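Local coordinates for aldo-keto reductase family 1 member C1 (Caenorhabditis elegans, PDB 1QWK), which probably works as an NADPH-dependent aldose reductase, converting sugar aldehydes and related carbonyl compounds to alcohols, at residues His179-Gln184 and Pro226-Asp231; Ser200-Gly205 and Arg297-Asp302; Val134-Asp139 and Leu164-Thr169. All coordinates share one frame; numbering follows the deposited sequence.

Contact 1: His179-Gln184 and Pro226-Asp231; sequences HLYFPQ and PSDLQD
The phenol ring of Y181 lies against D228, whose CA sits 4.0 Å above the ring plane and practically over its centre, a CH-pi contact. At the ring's edge, in its plane, the phenol OH of Y181 donates to OD1 of D231 over 2.6 Å, on the anti lone pair, with the carboxylate turned 84° from the ring. CE2 of Y181 approaches the carbonyl carbon of S227 at 3.8 Å.

The Y181 and D228 side chains run alongside each other with reversed sense, ring and carboxylate 36° apart. That brings OD2 of D228 back to the backbone N of Y181 at 2.8 Å; this oxygen is crowded in the model, so the bond is somewhat doubtful. The tyrosine is therefore approached at both ends, its amide by one aspartate and its hydroxyl by another. L180 comes near D231 through CD2 and also touches Y252 and V234.

In D231, CG is anti to the backbone N (chi1 177°), which sets CG of D231 3.4 Å from OH of Y181 and brings the carboxylate beside the hydroxyl. Its two oxygens divide their work: OD1 takes the phenol, while OD2 bonds to the backbone N of V234. D231 is thus the N-cap of helix 232-241, reached through a short 3-10 turn, and Y181 stands in a type I turn, H179 to F182. The arrangement ties two loops that follow the sixth and seventh strands of the aldo-keto reductase TIM barrel.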
ATOM      1  N   HIS A 179      -2.878  -9.607  -4.545  1.00 16.53           N
ATOM      2  CA  HIS A 179      -3.635 -10.509  -3.692  1.00 16.18           C
ATOM      3  C   HIS A 179      -3.726 -11.846  -4.411  1.00 17.74           C
ATOM      4  O   HIS A 179      -3.290 -11.959  -5.554  1.00 17.59           O
ATOM      5  CB  HIS A 179      -5.031  -9.947  -3.366  1.00 16.98           C
ATOM      6  CG  HIS A 179      -5.793  -9.447  -4.556  1.00 19.80           C
ATOM      7  ND1 HIS A 179      -5.516  -8.242  -5.163  1.00 22.07           N
ATOM      8  CD2 HIS A 179      -6.846  -9.972  -5.226  1.00 19.12           C
ATOM      9  CE1 HIS A 179      -6.370  -8.043  -6.153  1.00 19.76           C
ATOM     10  NE2 HIS A 179      -7.187  -9.078  -6.212  1.00 22.32           N
ATOM     11  N   LEU A 180      -4.265 -12.862  -3.747  1.00 17.31           N
ATOM     12  CA  LEU A 180      -4.343 -14.190  -4.351  1.00 18.31           C
ATOM     13  C   LEU A 180      -4.919 -14.214  -5.759  1.00 18.94           C
ATOM     14  O   LEU A 180      -4.382 -14.892  -6.639  1.00 17.94           O
ATOM     15  CB  LEU A 180      -5.150 -15.137  -3.465  1.00 18.23           C
ATOM     16  CG  LEU A 180      -5.204 -16.589  -3.965  1.00 16.60           C
ATOM     17  CD1 LEU A 180      -3.791 -17.149  -4.101  1.00 16.73           C
ATOM     18  CD2 LEU A 180      -6.020 -17.420  -2.988  1.00 18.00           C
ATOM     19  N   TYR A 181      -6.004 -13.475  -5.972  1.00 19.20           N
ATOM     20  CA  TYR A 181      -6.641 -13.438  -7.281  1.00 21.29           C
ATOM     21  C   TYR A 181      -6.071 -12.389  -8.248  1.00 22.99           C
ATOM     22  O   TYR A 181      -6.745 -11.947  -9.173  1.00 23.44           O
ATOM     23  CB  TYR A 181      -8.159 -13.288  -7.110  1.00 20.37           C
ATOM     24  CG  TYR A 181      -8.861 -14.592  -6.752  1.00 21.83           C
ATOM     25  CD1 TYR A 181      -8.129 -15.737  -6.411  1.00 20.70           C
ATOM     26  CD2 TYR A 181     -10.254 -14.688  -6.774  1.00 21.34           C
ATOM     27  CE1 TYR A 181      -8.770 -16.941  -6.104  1.00 21.56           C
ATOM     28  CE2 TYR A 181     -10.903 -15.887  -6.468  1.00 21.43           C
ATOM     29  CZ  TYR A 181     -10.155 -17.009  -6.138  1.00 22.42           C
ATOM     30  OH  TYR A 181     -10.786 -18.198  -5.854  1.00 22.25           O
ATOM     31  N   PHE A 182      -4.817 -12.003  -8.009  1.00 22.96           N
ATOM     32  CA  PHE A 182      -4.061 -11.069  -8.857  1.00 21.04           C
ATOM     33  C   PHE A 182      -2.648 -11.090  -8.269  1.00 21.43           C
ATOM     34  O   PHE A 182      -2.162 -10.087  -7.727  1.00 18.67           O
ATOM     35  CB  PHE A 182      -4.636  -9.649  -8.822  1.00 21.39           C
ATOM     36  CG  PHE A 182      -4.106  -8.772  -9.925  1.00 21.44           C
ATOM     37  CD1 PHE A 182      -4.290  -9.129 -11.264  1.00 20.87           C
ATOM     38  CD2 PHE A 182      -3.381  -7.621  -9.634  1.00 20.61           C
ATOM     39  CE1 PHE A 182      -3.758  -8.351 -12.293  1.00 21.14           C
ATOM     40  CE2 PHE A 182      -2.845  -6.833 -10.655  1.00 21.41           C
ATOM     41  CZ  PHE A 182      -3.029  -7.197 -11.992  1.00 21.28           C
ATOM     42  N   PRO A 183      -1.979 -12.253  -8.374  1.00 21.41           N
ATOM     43  CA  PRO A 183      -0.633 -12.588  -7.898  1.00 21.24           C
ATOM     44  C   PRO A 183       0.539 -11.704  -8.287  1.00 19.00           C
ATOM     45  O   PRO A 183       1.507 -11.600  -7.535  1.00 18.62           O
ATOM     46  CB  PRO A 183      -0.426 -14.017  -8.403  1.00 24.24           C
ATOM     47  CG  PRO A 183      -1.776 -14.550  -8.552  1.00 25.57           C
ATOM     48  CD  PRO A 183      -2.537 -13.391  -9.129  1.00 23.82           C
ATOM     49  N   GLN A 184       0.473 -11.098  -9.469  1.00 17.60           N
ATOM     50  CA  GLN A 184       1.558 -10.246  -9.943  1.00 19.77           C
ATOM     51  C   GLN A 184       2.910 -10.974  -9.886  1.00 20.35           C
ATOM     52  O   GLN A 184       3.904 -10.426  -9.406  1.00 19.36           O
ATOM     53  CB  GLN A 184       1.613  -8.968  -9.099  1.00 18.95           C
ATOM     54  CG  GLN A 184       0.371  -8.089  -9.238  1.00 18.66           C
ATOM     55  CD  GLN A 184       0.604  -6.869 -10.110  1.00 18.80           C
ATOM     56  OE1 GLN A 184       1.162  -6.964 -11.206  1.00 20.22           O
ATOM     57  NE2 GLN A 184       0.163  -5.713  -9.632  1.00 15.23           N
ATOM     58  N   PRO A 226     -18.268 -14.304  -4.705  1.00 28.93           N
ATOM     59  CA  PRO A 226     -17.064 -14.752  -5.420  1.00 28.32           C
ATOM     60  C   PRO A 226     -15.898 -13.830  -5.098  1.00 28.13           C
ATOM     61  O   PRO A 226     -15.913 -12.647  -5.447  1.00 28.66           O
ATOM     62  CB  PRO A 226     -17.483 -14.681  -6.887  1.00 29.51           C
ATOM     63  CG  PRO A 226     -18.504 -13.584  -6.895  1.00 30.98           C
ATOM     64  CD  PRO A 226     -19.313 -13.891  -5.658  1.00 28.94           C
ATOM     65  N   SER A 227     -14.878 -14.380  -4.447  1.00 26.19           N
ATOM     66  CA  SER A 227     -13.740 -13.574  -4.029  1.00 24.90           C
ATOM     67  C   SER A 227     -12.608 -14.416  -3.466  1.00 23.09           C
ATOM     68  O   SER A 227     -12.773 -15.610  -3.216  1.00 22.49           O
ATOM     69  CB  SER A 227     -14.205 -12.620  -2.942  1.00 23.95           C
ATOM     70  OG  SER A 227     -14.719 -13.371  -1.852  1.00 26.66           O
ATOM     71  N   ASP A 228     -11.468 -13.767  -3.239  1.00 20.72           N
ATOM     72  CA  ASP A 228     -10.286 -14.423  -2.679  1.00 21.51           C
ATOM     73  C   ASP A 228     -10.637 -15.051  -1.326  1.00 20.87           C
ATOM     74  O   ASP A 228     -10.207 -16.159  -1.010  1.00 21.08           O
ATOM     75  CB  ASP A 228      -9.156 -13.403  -2.438  1.00 20.88           C
ATOM     76  CG  ASP A 228      -8.906 -12.486  -3.621  1.00 23.92           C
ATOM     77  OD1 ASP A 228      -9.869 -11.874  -4.135  1.00 23.22           O
ATOM     78  OD2 ASP A 228      -7.727 -12.356  -4.022  1.00 23.38           O
ATOM     79  N   LEU A 229     -11.406 -14.323  -0.521  1.00 20.26           N
ATOM     80  CA  LEU A 229     -11.799 -14.791   0.806  1.00 20.76           C
ATOM     81  C   LEU A 229     -12.670 -16.044   0.807  1.00 21.04           C
ATOM     82  O   LEU A 229     -12.753 -16.743   1.818  1.00 22.96           O
ATOM     83  CB  LEU A 229     -12.518 -13.672   1.566  1.00 21.33           C
ATOM     84  CG  LEU A 229     -11.625 -12.530   2.068  1.00 22.12           C
ATOM     85  CD1 LEU A 229     -12.478 -11.307   2.386  1.00 23.00           C
ATOM     86  CD2 LEU A 229     -10.852 -12.989   3.302  1.00 23.00           C
ATOM     87  N   GLN A 230     -13.319 -16.329  -0.317  1.00 21.58           N
ATOM     88  CA  GLN A 230     -14.184 -17.500  -0.412  1.00 22.52           C
ATOM     89  C   GLN A 230     -13.574 -18.627  -1.234  1.00 22.53           C
ATOM     90  O   GLN A 230     -14.244 -19.622  -1.517  1.00 22.11           O
ATOM     91  CB  GLN A 230     -15.539 -17.116  -1.012  1.00 23.88           C
ATOM     92  CG  GLN A 230     -16.367 -16.159  -0.167  1.00 25.53           C
ATOM     93  CD  GLN A 230     -16.645 -16.691   1.223  1.00 27.23           C
ATOM     94  OE1 GLN A 230     -16.773 -17.898   1.426  1.00 26.52           O
ATOM     95  NE2 GLN A 230     -16.760 -15.784   2.189  1.00 28.47           N
ATOM     96  N   ASP A 231     -12.311 -18.473  -1.622  1.00 21.23           N
ATOM     97  CA  ASP A 231     -11.620 -19.503  -2.399  1.00 21.03           C
ATOM     98  C   ASP A 231     -11.625 -20.797  -1.590  1.00 20.80           C
ATOM     99  O   ASP A 231     -11.345 -20.785  -0.390  1.00 20.09           O
ATOM    100  CB  ASP A 231     -10.175 -19.078  -2.679  1.00 20.32           C
ATOM    101  CG  ASP A 231      -9.392 -20.138  -3.430  1.00 21.56           C
ATOM    102  OD1 ASP A 231      -9.436 -20.147  -4.677  1.00 22.51           O
ATOM    103  OD2 ASP A 231      -8.747 -20.974  -2.767  1.00 22.95           O
TER

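Contact 2: Ser200-Gly205 and Arg297-Asp302; sequences SYATLG and RLFLQD
Y201 and F299 make the aromatic part of this contact, a T-shaped pair with ring planes at 79° and centroids 5.7 Å apart. The edge of Y201 points at the face of F299, with CE1 of Y201 3.9 Å from CD2 of F299. CG of Y201 is wedged between its own backbone N and carbonyl carbon (chi1 67°), a placement that starts the ring off toward the loop 297-302.

Apolar packing carries on from the aromatic pair, as CB of A202 touches CE2 of F299 at 3.5 Å. Further along there is a looser van der Waals contact with the backbone, CD1 of L298 lying 4.0 Å from C of G205, the residue that closes the type I turn from A202.

The polar part is a single bond between tips: the side chains of Q301 and Y201 reach toward each other, and NE2 of Q301 donates to OH of Y201 over a longish 3.3 Å, bent to 145°. The hydroxyl stays close to the amide plane. ND2 of N154 is its stronger partner, so two amide groups meet at one phenol oxygen. An alanine at Y201 would probably leave Q301 and N154 without their shared partner and open a gap beside the face of F299.

Q301 lies about 6 Å, side chain to side chain, from H114, predicted to bind substrate, which probably places the contact at the border of the substrate pocket. Y201 ends strand 197-201, its backbone bonded to V176 and L178; E177 of strand 173-177 accepts the amides of L298 and F299, while T203 and L204 rest on helix 245-255.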
ATOM      1  N   SER A 200       2.061  -4.724  -1.110  1.00 14.96           N
ATOM      2  CA  SER A 200       0.768  -5.087  -1.662  1.00 15.34           C
ATOM      3  C   SER A 200      -0.360  -4.279  -1.053  1.00 17.16           C
ATOM      4  O   SER A 200      -0.430  -4.144   0.170  1.00 17.10           O
ATOM      5  CB  SER A 200       0.490  -6.567  -1.372  1.00 16.92           C
ATOM      6  OG  SER A 200      -0.905  -6.803  -1.198  1.00 18.08           O
ATOM      7  N   TYR A 201      -1.229  -3.724  -1.891  1.00 16.99           N
ATOM      8  CA  TYR A 201      -2.409  -3.050  -1.358  1.00 16.62           C
ATOM      9  C   TYR A 201      -3.574  -3.910  -1.839  1.00 18.14           C
ATOM     10  O   TYR A 201      -3.392  -4.731  -2.744  1.00 17.42           O
ATOM     11  CB  TYR A 201      -2.528  -1.577  -1.795  1.00 18.00           C
ATOM     12  CG  TYR A 201      -2.784  -1.247  -3.251  1.00 16.25           C
ATOM     13  CD1 TYR A 201      -4.023  -1.499  -3.853  1.00 17.37           C
ATOM     14  CD2 TYR A 201      -1.823  -0.566  -3.993  1.00 16.47           C
ATOM     15  CE1 TYR A 201      -4.295  -1.065  -5.159  1.00 16.06           C
ATOM     16  CE2 TYR A 201      -2.084  -0.131  -5.290  1.00 17.02           C
ATOM     17  CZ  TYR A 201      -3.313  -0.379  -5.867  1.00 16.50           C
ATOM     18  OH  TYR A 201      -3.562   0.070  -7.147  1.00 15.87           O
ATOM     19  N   ALA A 202      -4.742  -3.754  -1.220  1.00 16.84           N
ATOM     20  CA  ALA A 202      -5.921  -4.559  -1.552  1.00 17.36           C
ATOM     21  C   ALA A 202      -5.581  -6.034  -1.335  1.00 18.48           C
ATOM     22  O   ALA A 202      -6.029  -6.913  -2.073  1.00 17.24           O
ATOM     23  CB  ALA A 202      -6.348  -4.321  -3.001  1.00 17.87           C
ATOM     24  N   THR A 203      -4.788  -6.293  -0.302  1.00 16.27           N
ATOM     25  CA  THR A 203      -4.333  -7.641   0.020  1.00 17.46           C
ATOM     26  C   THR A 203      -5.461  -8.629   0.299  1.00 18.58           C
ATOM     27  O   THR A 203      -5.317  -9.826   0.046  1.00 18.66           O
ATOM     28  CB  THR A 203      -3.388  -7.597   1.234  1.00 17.80           C
ATOM     29  OG1 THR A 203      -2.542  -6.437   1.138  1.00 17.49           O
ATOM     30  CG2 THR A 203      -2.515  -8.841   1.277  1.00 17.68           C
ATOM     31  N   LEU A 204      -6.582  -8.130   0.816  1.00 17.89           N
ATOM     32  CA  LEU A 204      -7.721  -8.994   1.132  1.00 21.29           C
ATOM     33  C   LEU A 204      -8.661  -9.238  -0.039  1.00 23.13           C
ATOM     34  O   LEU A 204      -9.701  -9.877   0.121  1.00 25.81           O
ATOM     35  CB  LEU A 204      -8.501  -8.423   2.315  1.00 22.14           C
ATOM     36  CG  LEU A 204      -7.697  -8.355   3.618  1.00 24.10           C
ATOM     37  CD1 LEU A 204      -8.559  -7.741   4.705  1.00 27.21           C
ATOM     38  CD2 LEU A 204      -7.232  -9.756   4.022  1.00 25.83           C
ATOM     39  N   GLY A 205      -8.297  -8.719  -1.208  1.00 22.87           N
ATOM     40  CA  GLY A 205      -9.105  -8.917  -2.401  1.00 22.41           C
ATOM     41  C   GLY A 205     -10.454  -8.222  -2.460  1.00 21.49           C
ATOM     42  O   GLY A 205     -10.672  -7.192  -1.824  1.00 21.23           O
ATOM     43  N   ARG A 297      -7.281  -7.846 -12.475  1.00 20.74           N
ATOM     44  CA  ARG A 297      -6.989  -6.568 -11.838  1.00 19.37           C
ATOM     45  C   ARG A 297      -8.290  -5.897 -11.391  1.00 18.91           C
ATOM     46  O   ARG A 297      -9.200  -5.696 -12.195  1.00 18.36           O
ATOM     47  CB  ARG A 297      -6.244  -5.667 -12.826  1.00 18.78           C
ATOM     48  CG  ARG A 297      -5.733  -4.369 -12.233  1.00 18.04           C
ATOM     49  CD  ARG A 297      -5.191  -3.459 -13.319  1.00 16.83           C
ATOM     50  NE  ARG A 297      -4.037  -4.011 -14.025  1.00 17.91           N
ATOM     51  CZ  ARG A 297      -2.807  -4.079 -13.526  1.00 17.25           C
ATOM     52  NH1 ARG A 297      -2.555  -3.639 -12.300  1.00 17.80           N
ATOM     53  NH2 ARG A 297      -1.809  -4.551 -14.268  1.00 18.68           N
ATOM     54  N   LEU A 298      -8.375  -5.551 -10.108  1.00 18.27           N
ATOM     55  CA  LEU A 298      -9.568  -4.910  -9.554  1.00 18.49           C
ATOM     56  C   LEU A 298      -9.511  -3.391  -9.635  1.00 18.79           C
ATOM     57  O   LEU A 298     -10.539  -2.724  -9.757  1.00 19.12           O
ATOM     58  CB  LEU A 298      -9.757  -5.312  -8.088  1.00 18.47           C
ATOM     59  CG  LEU A 298      -9.937  -6.801  -7.780  1.00 21.51           C
ATOM     60  CD1 LEU A 298     -10.098  -7.007  -6.278  1.00 22.43           C
ATOM     61  CD2 LEU A 298     -11.152  -7.326  -8.527  1.00 21.72           C
ATOM     62  N   PHE A 299      -8.306  -2.848  -9.542  1.00 18.42           N
ATOM     63  CA  PHE A 299      -8.111  -1.403  -9.598  1.00 17.97           C
ATOM     64  C   PHE A 299      -7.478  -1.012 -10.926  1.00 17.88           C
ATOM     65  O   PHE A 299      -6.257  -1.008 -11.080  1.00 18.34           O
ATOM     66  CB  PHE A 299      -7.233  -0.974  -8.425  1.00 18.70           C
ATOM     67  CG  PHE A 299      -7.896  -1.149  -7.089  1.00 19.64           C
ATOM     68  CD1 PHE A 299      -8.653  -0.124  -6.536  1.00 23.44           C
ATOM     69  CD2 PHE A 299      -7.796  -2.352  -6.399  1.00 19.42           C
ATOM     70  CE1 PHE A 299      -9.303  -0.289  -5.311  1.00 26.52           C
ATOM     71  CE2 PHE A 299      -8.441  -2.529  -5.172  1.00 21.95           C
ATOM     72  CZ  PHE A 299      -9.195  -1.496  -4.629  1.00 24.47           C
ATOM     73  N   LEU A 300      -8.332  -0.670 -11.881  1.00 17.49           N
ATOM     74  CA  LEU A 300      -7.896  -0.308 -13.219  1.00 16.79           C
ATOM     75  C   LEU A 300      -7.278   1.084 -13.353  1.00 17.18           C
ATOM     76  O   LEU A 300      -6.610   1.361 -14.347  1.00 17.59           O
ATOM     77  CB  LEU A 300      -9.083  -0.430 -14.179  1.00 18.31           C
ATOM     78  CG  LEU A 300      -9.846  -1.758 -14.108  1.00 23.27           C
ATOM     79  CD1 LEU A 300     -11.027  -1.720 -15.064  1.00 24.07           C
ATOM     80  CD2 LEU A 300      -8.914  -2.906 -14.447  1.00 25.14           C
ATOM     81  N   GLN A 301      -7.496   1.951 -12.366  1.00 18.01           N
ATOM     82  CA  GLN A 301      -6.964   3.313 -12.414  1.00 17.95           C
ATOM     83  C   GLN A 301      -7.174   3.846 -13.838  1.00 18.59           C
ATOM     84  O   GLN A 301      -6.259   4.423 -14.436  1.00 18.25           O
ATOM     85  CB  GLN A 301      -5.462   3.318 -12.077  1.00 18.76           C
ATOM     86  CG  GLN A 301      -5.082   2.529 -10.823  1.00 19.82           C
ATOM     87  CD  GLN A 301      -5.668   3.114  -9.539  1.00 20.68           C
ATOM     88  OE1 GLN A 301      -6.338   4.148  -9.560  1.00 22.47           O
ATOM     89  NE2 GLN A 301      -5.411   2.448  -8.414  1.00 20.49           N
ATOM     90  N   ASP A 302      -8.384   3.657 -14.371  1.00 19.54           N
ATOM     91  CA  ASP A 302      -8.694   4.056 -15.748  1.00 19.46           C
ATOM     92  C   ASP A 302      -8.672   5.539 -16.096  1.00 19.20           C
ATOM     93  O   ASP A 302      -8.792   5.895 -17.268  1.00 17.79           O
ATOM     94  CB  ASP A 302     -10.020   3.430 -16.216  1.00 21.78           C
ATOM     95  CG  ASP A 302     -11.206   3.837 -15.371  1.00 25.88           C
ATOM     96  OD1 ASP A 302     -11.205   4.954 -14.822  1.00 27.00           O
ATOM     97  OD2 ASP A 302     -12.158   3.033 -15.276  1.00 31.86           O
TER

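Contact 3: Val134-Asp139 and Leu164-Thr169; sequences VWRQFD and LALGLT
W135 and T169 meet edge-on: NE1 of W135 donates to the carbonyl O of T169 over 2.9 Å, and that oxygen sits in the ring plane. The donor stands nearly along the C=O axis of T169 (164°). W135 and D139 are one turn apart on the same helix face, so their bonds from CA to CB both lead toward the loop, with CG of each anti to the backbone N (chi1 -168° in W135).

D139 crosses T169 obliquely, and its OD1 accepts twice. OG1 of T169 donates to OD1 of D139 over 2.6 Å on the anti side, while the amide N of T169, 3.0 Å from OD1 of D139, comes from above the carboxylate plane. The other oxygen, OD2, forms a salt bridge with K143, which probably steadies the carboxylate's negative charge. In the barrel's alpha/beta alternation, this joins helix 131-143 to the connection between the next helix, 157-164, and strand 173-177.

L168 crosses both D139 and R136 at about a right angle. Its CD1 sits 3.9 Å above the R136 guanidinium plane, over the centre, and CB lies against the D139 carboxylate. L166 comes in aslant to R136, with CD1 of L166 4.0 Å from CG of R136. At the guanidinium's edge, in plane, a water accepts from NH1 of R136 at 3.3 Å and donates to the carbonyl O of L166 at 2.7 Å.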
ATOM      1  N   VAL A 134      10.084  12.580 -13.717  1.00 18.18           N
ATOM      2  CA  VAL A 134       9.393  12.440 -12.441  1.00 17.52           C
ATOM      3  C   VAL A 134      10.371  11.869 -11.421  1.00 17.48           C
ATOM      4  O   VAL A 134      10.497  12.380 -10.303  1.00 16.93           O
ATOM      5  CB  VAL A 134       8.180  11.479 -12.552  1.00 16.65           C
ATOM      6  CG1 VAL A 134       7.565  11.244 -11.169  1.00 17.86           C
ATOM      7  CG2 VAL A 134       7.140  12.063 -13.487  1.00 17.89           C
ATOM      8  N   TRP A 135      11.080  10.813 -11.804  1.00 16.75           N
ATOM      9  CA  TRP A 135      12.019  10.211 -10.868  1.00 17.66           C
ATOM     10  C   TRP A 135      13.150  11.152 -10.440  1.00 17.86           C
ATOM     11  O   TRP A 135      13.613  11.087  -9.299  1.00 18.68           O
ATOM     12  CB  TRP A 135      12.610   8.923 -11.439  1.00 17.54           C
ATOM     13  CG  TRP A 135      13.333   8.154 -10.392  1.00 16.93           C
ATOM     14  CD1 TRP A 135      14.664   7.879 -10.347  1.00 16.74           C
ATOM     15  CD2 TRP A 135      12.770   7.638  -9.179  1.00 16.17           C
ATOM     16  NE1 TRP A 135      14.973   7.228  -9.176  1.00 17.02           N
ATOM     17  CE2 TRP A 135      13.828   7.067  -8.439  1.00 15.49           C
ATOM     18  CE3 TRP A 135      11.471   7.609  -8.642  1.00 16.00           C
ATOM     19  CZ2 TRP A 135      13.633   6.469  -7.189  1.00 16.55           C
ATOM     20  CZ3 TRP A 135      11.277   7.014  -7.396  1.00 16.93           C
ATOM     21  CH2 TRP A 135      12.354   6.454  -6.686  1.00 16.59           C
ATOM     22  N   ARG A 136      13.603  12.024 -11.337  1.00 17.80           N
ATOM     23  CA  ARG A 136      14.669  12.947 -10.967  1.00 18.09           C
ATOM     24  C   ARG A 136      14.237  13.809  -9.777  1.00 18.56           C
ATOM     25  O   ARG A 136      15.061  14.166  -8.933  1.00 18.27           O
ATOM     26  CB  ARG A 136      15.062  13.836 -12.155  1.00 21.57           C
ATOM     27  CG  ARG A 136      15.540  13.064 -13.379  1.00 25.68           C
ATOM     28  CD  ARG A 136      16.198  13.988 -14.397  1.00 30.20           C
ATOM     29  NE  ARG A 136      17.547  14.343 -13.976  1.00 30.20           N
ATOM     30  CZ  ARG A 136      18.632  13.629 -14.259  1.00 32.59           C
ATOM     31  NH1 ARG A 136      18.538  12.522 -14.984  1.00 31.89           N
ATOM     32  NH2 ARG A 136      19.811  14.003 -13.788  1.00 32.60           N
ATOM     33  N   GLN A 137      12.950  14.140  -9.691  1.00 17.98           N
ATOM     34  CA  GLN A 137      12.483  14.943  -8.562  1.00 17.77           C
ATOM     35  C   GLN A 137      12.513  14.136  -7.264  1.00 18.65           C
ATOM     36  O   GLN A 137      12.759  14.682  -6.185  1.00 17.93           O
ATOM     37  CB  GLN A 137      11.065  15.470  -8.806  1.00 18.38           C
ATOM     38  CG  GLN A 137      10.943  16.438  -9.973  1.00 20.20           C
ATOM     39  CD  GLN A 137       9.620  17.168  -9.973  1.00 20.42           C
ATOM     40  OE1 GLN A 137       9.392  18.058  -9.151  1.00 18.78           O
ATOM     41  NE2 GLN A 137       8.729  16.780 -10.877  1.00 20.43           N
ATOM     42  N   PHE A 138      12.261  12.835  -7.366  1.00 16.76           N
ATOM     43  CA  PHE A 138      12.286  11.977  -6.188  1.00 16.39           C
ATOM     44  C   PHE A 138      13.718  11.827  -5.699  1.00 16.28           C
ATOM     45  O   PHE A 138      13.982  11.811  -4.493  1.00 16.43           O
ATOM     46  CB  PHE A 138      11.650  10.616  -6.510  1.00 16.64           C
ATOM     47  CG  PHE A 138      10.149  10.624  -6.398  1.00 14.52           C
ATOM     48  CD1 PHE A 138       9.531  10.356  -5.177  1.00 15.88           C
ATOM     49  CD2 PHE A 138       9.356  11.020  -7.479  1.00 14.42           C
ATOM     50  CE1 PHE A 138       8.155  10.485  -5.028  1.00 16.39           C
ATOM     51  CE2 PHE A 138       7.978  11.153  -7.336  1.00 15.73           C
ATOM     52  CZ  PHE A 138       7.372  10.888  -6.105  1.00 16.05           C
ATOM     53  N   ASP A 139      14.645  11.729  -6.644  1.00 17.16           N
ATOM     54  CA  ASP A 139      16.063  11.617  -6.316  1.00 17.31           C
ATOM     55  C   ASP A 139      16.452  12.857  -5.506  1.00 18.56           C
ATOM     56  O   ASP A 139      17.150  12.757  -4.498  1.00 18.36           O
ATOM     57  CB  ASP A 139      16.880  11.557  -7.606  1.00 19.37           C
ATOM     58  CG  ASP A 139      18.384  11.604  -7.360  1.00 19.40           C
ATOM     59  OD1 ASP A 139      18.933  10.643  -6.784  1.00 20.47           O
ATOM     60  OD2 ASP A 139      19.016  12.613  -7.741  1.00 20.93           O
ATOM     61  N   LEU A 164      15.376   3.428 -13.196  1.00 19.37           N
ATOM     62  CA  LEU A 164      16.629   2.852 -12.707  1.00 21.34           C
ATOM     63  C   LEU A 164      17.812   3.175 -13.606  1.00 21.82           C
ATOM     64  O   LEU A 164      18.913   3.441 -13.124  1.00 22.32           O
ATOM     65  CB  LEU A 164      16.502   1.330 -12.590  1.00 19.97           C
ATOM     66  CG  LEU A 164      15.530   0.783 -11.544  1.00 19.08           C
ATOM     67  CD1 LEU A 164      15.468  -0.728 -11.656  1.00 19.99           C
ATOM     68  CD2 LEU A 164      15.990   1.200 -10.150  1.00 21.26           C
ATOM     69  N   ALA A 165      17.570   3.155 -14.914  1.00 21.50           N
ATOM     70  CA  ALA A 165      18.604   3.417 -15.908  1.00 22.17           C
ATOM     71  C   ALA A 165      19.259   4.789 -15.788  1.00 21.86           C
ATOM     72  O   ALA A 165      20.355   4.996 -16.300  1.00 22.61           O
ATOM     73  CB  ALA A 165      18.020   3.246 -17.309  1.00 22.74           C
ATOM     74  N   LEU A 166      18.589   5.724 -15.120  1.00 20.62           N
ATOM     75  CA  LEU A 166      19.126   7.071 -14.953  1.00 19.76           C
ATOM     76  C   LEU A 166      20.403   7.100 -14.122  1.00 20.27           C
ATOM     77  O   LEU A 166      21.175   8.056 -14.198  1.00 21.20           O
ATOM     78  CB  LEU A 166      18.086   7.974 -14.297  1.00 19.71           C
ATOM     79  CG  LEU A 166      16.800   8.224 -15.082  1.00 20.93           C
ATOM     80  CD1 LEU A 166      15.886   9.134 -14.271  1.00 21.08           C
ATOM     81  CD2 LEU A 166      17.130   8.862 -16.423  1.00 21.33           C
ATOM     82  N   GLY A 167      20.611   6.064 -13.318  1.00 19.91           N
ATOM     83  CA  GLY A 167      21.805   6.006 -12.497  1.00 21.45           C
ATOM     84  C   GLY A 167      21.747   6.916 -11.284  1.00 21.23           C
ATOM     85  O   GLY A 167      22.781   7.295 -10.735  1.00 22.12           O
ATOM     86  N   LEU A 168      20.540   7.281 -10.869  1.00 19.62           N
ATOM     87  CA  LEU A 168      20.363   8.136  -9.701  1.00 18.73           C
ATOM     88  C   LEU A 168      19.982   7.234  -8.526  1.00 20.15           C
ATOM     89  O   LEU A 168      20.305   6.042  -8.519  1.00 19.86           O
ATOM     90  CB  LEU A 168      19.255   9.166  -9.961  1.00 18.93           C
ATOM     91  CG  LEU A 168      19.425  10.030 -11.215  1.00 20.60           C
ATOM     92  CD1 LEU A 168      18.233  10.970 -11.358  1.00 22.21           C
ATOM     93  CD2 LEU A 168      20.730  10.822 -11.122  1.00 19.99           C
ATOM     94  N   THR A 169      19.306   7.795  -7.530  1.00 19.10           N
ATOM     95  CA  THR A 169      18.882   7.009  -6.378  1.00 18.52           C
ATOM     96  C   THR A 169      18.010   5.855  -6.877  1.00 18.13           C
ATOM     97  O   THR A 169      17.106   6.056  -7.686  1.00 17.95           O
ATOM     98  CB  THR A 169      18.072   7.878  -5.385  1.00 19.43           C
ATOM     99  OG1 THR A 169      18.915   8.924  -4.880  1.00 19.98           O
ATOM    100  CG2 THR A 169      17.568   7.037  -4.218  1.00 20.90           C
TER
HETATM  101  O   HOH W   1      20.895  10.330 -15.611  1.00 28.84           O

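Contacts 1 and 2 are neighbours, their centres 10 Å apart, and they interlock along the chain: CB of H179 packs on T203, and F182 on R297. Contact 1 joins loops after the sixth and seventh strands; contact 2 joins the end of the seventh strand to the C-terminal loop. Contact 1 is buried and polar, with carboxylates receiving a phenol and an amide, whereas contact 2 is a surface contact, mainly aromatic and apolar, beside the predicted substrate site. Contact 3, partly buried, stands across the chain's centre from contact 1, 34 Å between centres. It holds a helix instead, its direct hydrogen bonds among buried residues, its arginine, leucines and water bridge toward the surface.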